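Local coordinates for protein 4-alpha-glucanotransferase (Corynebacterium glutamicum, PDB 5B68) that is an amylomaltase of the 4-alpha-glucanotransferase family, with an N-terminal beta-sandwich domain and a 4-alpha-glucanotransferase domain of the TIM-barrel clan, at residues Q421-V433 with M471-F485. Numbering follows the deposited sequence.
Sequences QGQDWSQPPWHPV and MPRMQSPATGTYIRF
R473 and S426 illustrate how one long side chain can tie a strand connection to a neighbouring loop. R473 lies in the type II turn P472-Q475. From CB its side chain, which touches S410 of strand 409-413, runs nearly extended through CG and CD, CG anti to the backbone N (chi1 -166°), then bends at chi3, turning the guanidinium toward 426-428. NE is held by P407 O, outside both segments. R473 CZ comes 3.5 Å from S426 O, and both end nitrogens donate hydrogen bonds to that oxygen, NH2 at 3.0 Å (N-H...O 151°) and NH1 at 3.1 Å. The oxygen sits in the guanidinium plane, but both nitrogens approach from the same face of its carbonyl, NH2 53° out of that plane. NH2 also passes 3.9 Å from P428 CB.

D424 meets M471 differently. The carboxylate lies against the thioether, D424 CG 3.6 Å from M471 SD, while the methyl CE reaches Q423 O. OD1 accepts from S410 OG; OD2 is bridged by a water to Q475 O. Next to D424, P477 lays its ring against the 421-423 backbone, with CB 3.3 Å from Q421 O, a buried carbonyl without a polar partner in the model.

At the far end the contact is largely apolar. The F485 ring takes W430 O at its edge, in plane, with F485 CZ 3.4 Å from that oxygen. P432 CG comes to F485 CE1 at 3.6 Å, and I483 CD1 lies against P429 CB and P432 CG.

The contact joins edge strand 423-424 and the loop after it to the turn, the 3-10 segment and opposite edge strand 481-484 of a four-stranded antiparallel sheet, built from two TIM-barrel connections: 382-387 to 456-459, and 456-459 to 504-507.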
loop_
_atom_site.group_PDB
_atom_site.type_symbol
_atom_site.label_atom_id
_atom_site.label_comp_id
_atom_site.label_asym_id
_atom_site.label_seq_id
_atom_site.Cartn_x
_atom_site.Cartn_y
_atom_site.Cartn_z
ATOM N N GLN A 421 8.809 22.714 3.132
ATOM C CA GLN A 421 10.032 22.065 2.702
ATOM C C GLN A 421 9.797 20.686 2.070
ATOM O O GLN A 421 10.732 19.947 1.840
ATOM C CB GLN A 421 11.034 21.987 3.846
ATOM C CG GLN A 421 10.393 21.791 5.200
ATOM C CD GLN A 421 10.706 22.917 6.164
ATOM O OE1 GLN A 421 11.387 22.718 7.164
ATOM N NE2 GLN A 421 10.212 24.102 5.860
ATOM N N GLY A 422 8.542 20.354 1.813
ATOM C CA GLY A 422 8.198 19.089 1.207
ATOM C C GLY A 422 8.262 17.999 2.236
ATOM O O GLY A 422 8.309 18.271 3.411
ATOM N N GLN A 423 8.261 16.755 1.788
ATOM C CA GLN A 423 8.347 15.644 2.705
ATOM C C GLN A 423 9.364 14.612 2.279
ATOM O O GLN A 423 9.565 14.384 1.111
ATOM C CB GLN A 423 7.012 14.954 2.818
ATOM C CG GLN A 423 5.869 15.862 3.170
ATOM C CD GLN A 423 4.549 15.194 2.922
ATOM O OE1 GLN A 423 3.792 15.607 2.068
ATOM N NE2 GLN A 423 4.278 14.141 3.659
ATOM N N ASP A 424 9.981 13.980 3.257
ATOM C CA ASP A 424 10.813 12.825 3.007
ATOM C C ASP A 424 10.180 11.672 3.752
ATOM O O ASP A 424 10.103 11.715 4.949
ATOM C CB ASP A 424 12.208 13.076 3.564
ATOM C CG ASP A 424 13.167 11.922 3.315
ATOM O OD1 ASP A 424 12.821 11.004 2.571
ATOM O OD2 ASP A 424 14.276 11.960 3.859
ATOM N N TRP A 425 9.730 10.646 3.044
ATOM C CA TRP A 425 9.099 9.489 3.669
ATOM C C TRP A 425 10.105 8.414 4.046
ATOM O O TRP A 425 9.785 7.489 4.745
ATOM C CB TRP A 425 8.030 8.898 2.757
ATOM C CG TRP A 425 6.987 9.859 2.377
ATOM C CD1 TRP A 425 6.651 10.971 3.037
ATOM C CD2 TRP A 425 6.134 9.800 1.233
ATOM N NE1 TRP A 425 5.650 11.624 2.393
ATOM C CE2 TRP A 425 5.314 10.921 1.275
ATOM C CE3 TRP A 425 5.995 8.913 0.175
ATOM C CZ2 TRP A 425 4.359 11.176 0.311
ATOM C CZ3 TRP A 425 5.042 9.171 -0.777
ATOM C CH2 TRP A 425 4.248 10.294 -0.709
ATOM N N SER A 426 11.312 8.570 3.529
ATOM C CA SER A 426 12.485 7.784 3.877
ATOM C C SER A 426 12.632 6.437 3.162
ATOM O O SER A 426 13.609 5.763 3.318
ATOM C CB SER A 426 12.561 7.591 5.385
ATOM O OG SER A 426 11.818 6.476 5.772
ATOM N N GLN A 427 11.667 6.077 2.345
ATOM C CA GLN A 427 11.682 4.770 1.712
ATOM C C GLN A 427 12.667 4.675 0.556
ATOM O O GLN A 427 12.806 5.618 -0.178
ATOM C CB GLN A 427 10.280 4.445 1.233
ATOM C CG GLN A 427 9.239 4.529 2.329
ATOM C CD GLN A 427 7.954 5.119 1.842
ATOM O OE1 GLN A 427 7.857 5.524 0.705
ATOM N NE2 GLN A 427 6.956 5.143 2.690
ATOM N N PRO A 428 13.303 3.524 0.364
ATOM C CA PRO A 428 14.102 3.366 -0.853
ATOM C C PRO A 428 13.219 3.010 -2.046
ATOM O O PRO A 428 12.375 2.132 -1.931
ATOM C CB PRO A 428 15.058 2.225 -0.487
ATOM C CG PRO A 428 14.307 1.376 0.463
ATOM C CD PRO A 428 13.415 2.344 1.227
ATOM N N PRO A 429 13.384 3.684 -3.184
ATOM C CA PRO A 429 12.474 3.365 -4.284
ATOM C C PRO A 429 12.911 2.124 -5.013
ATOM O O PRO A 429 14.065 1.767 -5.027
ATOM C CB PRO A 429 12.600 4.569 -5.181
ATOM C CG PRO A 429 13.979 5.098 -4.947
ATOM C CD PRO A 429 14.223 4.851 -3.494
ATOM N N TRP A 430 12.001 1.570 -5.790
ATOM C CA TRP A 430 12.379 0.555 -6.741
ATOM C C TRP A 430 13.391 1.172 -7.704
ATOM O O TRP A 430 13.340 2.338 -8.001
ATOM C CB TRP A 430 11.194 0.162 -7.609
ATOM C CG TRP A 430 10.049 -0.549 -7.001
ATOM C CD1 TRP A 430 8.760 -0.157 -7.030
ATOM C CD2 TRP A 430 10.055 -1.832 -6.372
ATOM N NE1 TRP A 430 7.957 -1.080 -6.429
ATOM C CE2 TRP A 430 8.728 -2.127 -6.018
ATOM C CE3 TRP A 430 11.047 -2.750 -6.060
ATOM C CZ2 TRP A 430 8.378 -3.293 -5.370
ATOM C CZ3 TRP A 430 10.693 -3.904 -5.419
ATOM C CH2 TRP A 430 9.374 -4.164 -5.076
ATOM N N HIS A 431 14.310 0.358 -8.180
ATOM C CA HIS A 431 15.123 0.730 -9.292
ATOM C C HIS A 431 14.283 0.433 -10.564
ATOM O O HIS A 431 13.913 -0.727 -10.775
ATOM C CB HIS A 431 16.420 -0.119 -9.288
ATOM C CG HIS A 431 17.377 0.297 -10.344
ATOM N ND1 HIS A 431 18.613 0.849 -10.088
ATOM C CD2 HIS A 431 17.218 0.348 -11.682
ATOM C CE1 HIS A 431 19.170 1.206 -11.233
ATOM N NE2 HIS A 431 18.361 0.872 -12.214
ATOM N N PRO A 432 13.938 1.467 -11.370
ATOM C CA PRO A 432 13.062 1.241 -12.517
ATOM C C PRO A 432 13.513 0.190 -13.543
ATOM O O PRO A 432 12.634 -0.427 -14.171
ATOM C CB PRO A 432 12.985 2.581 -13.204
ATOM C CG PRO A 432 13.398 3.592 -12.153
ATOM C CD PRO A 432 14.250 2.882 -11.149
ATOM N N VAL A 433 14.807 0.094 -13.814
ATOM C CA VAL A 433 15.321 -0.950 -14.741
ATOM C C VAL A 433 15.524 -2.282 -14.113
ATOM O O VAL A 433 15.154 -3.328 -14.682
ATOM C CB VAL A 433 16.628 -0.488 -15.468
ATOM C CG1 VAL A 433 17.173 -1.561 -16.415
ATOM C CG2 VAL A 433 16.381 0.828 -16.188
ATOM N N MET A 471 14.684 12.114 -3.479
ATOM C CA MET A 471 15.764 13.027 -3.187
ATOM C C MET A 471 16.975 12.217 -2.815
ATOM O O MET A 471 16.839 11.092 -2.376
ATOM C CB MET A 471 15.336 13.936 -2.032
ATOM C CG MET A 471 15.146 13.156 -0.735
ATOM S SD MET A 471 13.953 13.910 0.370
ATOM C CE MET A 471 12.483 13.519 -0.591
ATOM N N PRO A 472 18.197 12.737 -3.069
ATOM C CA PRO A 472 19.370 12.006 -2.581
ATOM C C PRO A 472 19.213 11.794 -1.082
ATOM O O PRO A 472 18.697 12.668 -0.377
ATOM C CB PRO A 472 20.515 12.969 -2.876
ATOM C CG PRO A 472 20.040 13.791 -3.992
ATOM C CD PRO A 472 18.572 13.971 -3.807
ATOM N N ARG A 473 19.604 10.636 -0.605
ATOM C CA ARG A 473 19.287 10.285 0.744
ATOM C C ARG A 473 19.946 11.296 1.678
ATOM O O ARG A 473 21.064 11.689 1.463
ATOM C CB ARG A 473 19.744 8.864 1.043
ATOM C CG ARG A 473 19.167 8.302 2.318
ATOM C CD ARG A 473 19.207 6.795 2.341
ATOM N NE ARG A 473 18.087 6.205 1.636
ATOM C CZ ARG A 473 16.865 6.116 2.126
ATOM N NH1 ARG A 473 16.599 6.584 3.326
ATOM N NH2 ARG A 473 15.912 5.560 1.414
ATOM N N MET A 474 19.213 11.713 2.697
ATOM C CA MET A 474 19.683 12.653 3.719
ATOM C C MET A 474 19.691 14.114 3.279
ATOM O O MET A 474 20.181 14.967 3.983
ATOM C CB MET A 474 21.047 12.264 4.278
ATOM C CG MET A 474 21.017 11.186 5.352
ATOM S SD MET A 474 20.269 11.634 6.933
ATOM C CE MET A 474 21.306 12.952 7.533
ATOM N N GLN A 475 19.110 14.393 2.128
ATOM C CA GLN A 475 18.973 15.750 1.651
ATOM C C GLN A 475 17.539 16.212 1.781
ATOM O O GLN A 475 16.638 15.419 1.936
ATOM C CB GLN A 475 19.420 15.879 0.197
ATOM C CG GLN A 475 20.906 15.720 -0.014
ATOM C CD GLN A 475 21.352 16.226 -1.358
ATOM O OE1 GLN A 475 20.578 16.809 -2.092
ATOM N NE2 GLN A 475 22.603 16.010 -1.678
ATOM N N SER A 476 17.363 17.519 1.761
ATOM C CA SER A 476 16.064 18.164 1.753
ATOM C C SER A 476 15.238 17.723 0.537
ATOM O O SER A 476 15.761 17.567 -0.595
ATOM C CB SER A 476 16.252 19.685 1.666
ATOM O OG SER A 476 15.009 20.372 1.534
ATOM N N PRO A 477 13.934 17.613 0.734
ATOM C CA PRO A 477 13.061 17.328 -0.406
ATOM C C PRO A 477 13.071 18.384 -1.516
ATOM O O PRO A 477 12.789 18.077 -2.679
ATOM C CB PRO A 477 11.696 17.184 0.240
ATOM C CG PRO A 477 11.970 16.851 1.691
ATOM C CD PRO A 477 13.269 17.432 2.047
ATOM N N ALA A 478 13.368 19.648 -1.180
ATOM C CA ALA A 478 13.610 20.687 -2.187
ATOM C C ALA A 478 14.655 20.321 -3.232
ATOM O O ALA A 478 14.619 20.880 -4.299
ATOM C CB ALA A 478 14.028 22.031 -1.498
ATOM N N THR A 479 15.587 19.417 -2.899
ATOM C CA THR A 479 16.618 18.936 -3.786
ATOM C C THR A 479 16.220 17.734 -4.641
ATOM O O THR A 479 17.051 17.255 -5.391
ATOM C CB THR A 479 17.927 18.617 -3.056
ATOM O OG1 THR A 479 17.829 17.436 -2.237
ATOM C CG2 THR A 479 18.312 19.842 -2.172
ATOM N N GLY A 480 14.970 17.298 -4.564
ATOM C CA GLY A 480 14.574 16.102 -5.288
ATOM C C GLY A 480 14.098 16.345 -6.697
ATOM O O GLY A 480 14.100 17.478 -7.255
ATOM N N THR A 481 13.728 15.219 -7.305
ATOM C CA THR A 481 13.152 15.205 -8.616
ATOM C C THR A 481 12.335 13.919 -8.807
ATOM O O THR A 481 12.288 13.113 -7.884
ATOM C CB THR A 481 14.214 15.350 -9.701
ATOM O OG1 THR A 481 13.551 15.583 -10.926
ATOM C CG2 THR A 481 15.149 14.165 -9.817
ATOM N N TYR A 482 11.707 13.776 -9.963
ATOM C CA TYR A 482 10.899 12.627 -10.283
ATOM C C TYR A 482 11.711 11.594 -11.033
ATOM O O TYR A 482 12.504 11.933 -11.872
ATOM C CB TYR A 482 9.701 13.038 -11.135
ATOM C CG TYR A 482 8.614 13.653 -10.315
ATOM C CD1 TYR A 482 7.787 12.861 -9.557
ATOM C CD2 TYR A 482 8.461 15.025 -10.235
ATOM C CE1 TYR A 482 6.814 13.403 -8.773
ATOM C CE2 TYR A 482 7.484 15.580 -9.448
ATOM C CZ TYR A 482 6.665 14.757 -8.720
ATOM O OH TYR A 482 5.685 15.269 -7.934
ATOM N N ILE A 483 11.508 10.340 -10.690
ATOM C CA ILE A 483 11.965 9.223 -11.536
ATOM C C ILE A 483 10.755 8.514 -12.058
ATOM O O ILE A 483 9.809 8.263 -11.320
ATOM C CB ILE A 483 12.902 8.239 -10.819
ATOM C CG1 ILE A 483 12.292 7.683 -9.546
ATOM C CG2 ILE A 483 14.213 8.927 -10.500
ATOM C CD1 ILE A 483 13.228 6.630 -8.915
ATOM N N ARG A 484 10.785 8.216 -13.345
ATOM C CA ARG A 484 9.701 7.547 -14.082
ATOM C C ARG A 484 9.764 6.020 -13.986
ATOM O O ARG A 484 10.858 5.452 -14.037
ATOM C CB ARG A 484 9.805 8.019 -15.555
ATOM C CG ARG A 484 8.925 7.343 -16.586
ATOM C CD ARG A 484 8.657 8.162 -17.859
ATOM N NE ARG A 484 9.786 8.792 -18.560
ATOM C CZ ARG A 484 10.773 8.138 -19.148
ATOM N NH1 ARG A 484 10.823 6.824 -19.075
ATOM N NH2 ARG A 484 11.705 8.809 -19.797
ATOM N N PHE A 485 8.595 5.352 -13.903
ATOM C CA PHE A 485 8.499 3.904 -13.950
ATOM C C PHE A 485 7.701 3.534 -15.148
ATOM O O PHE A 485 6.993 4.367 -15.736
ATOM C CB PHE A 485 7.866 3.330 -12.665
ATOM C CG PHE A 485 8.763 3.502 -11.473
ATOM C CD1 PHE A 485 9.708 2.537 -11.183
ATOM C CD2 PHE A 485 8.690 4.615 -10.648
ATOM C CE1 PHE A 485 10.573 2.716 -10.126
ATOM C CE2 PHE A 485 9.600 4.787 -9.588
ATOM C CZ PHE A 485 10.545 3.821 -9.342
HETATM O O HOH W 1 15.522 14.324 4.434
#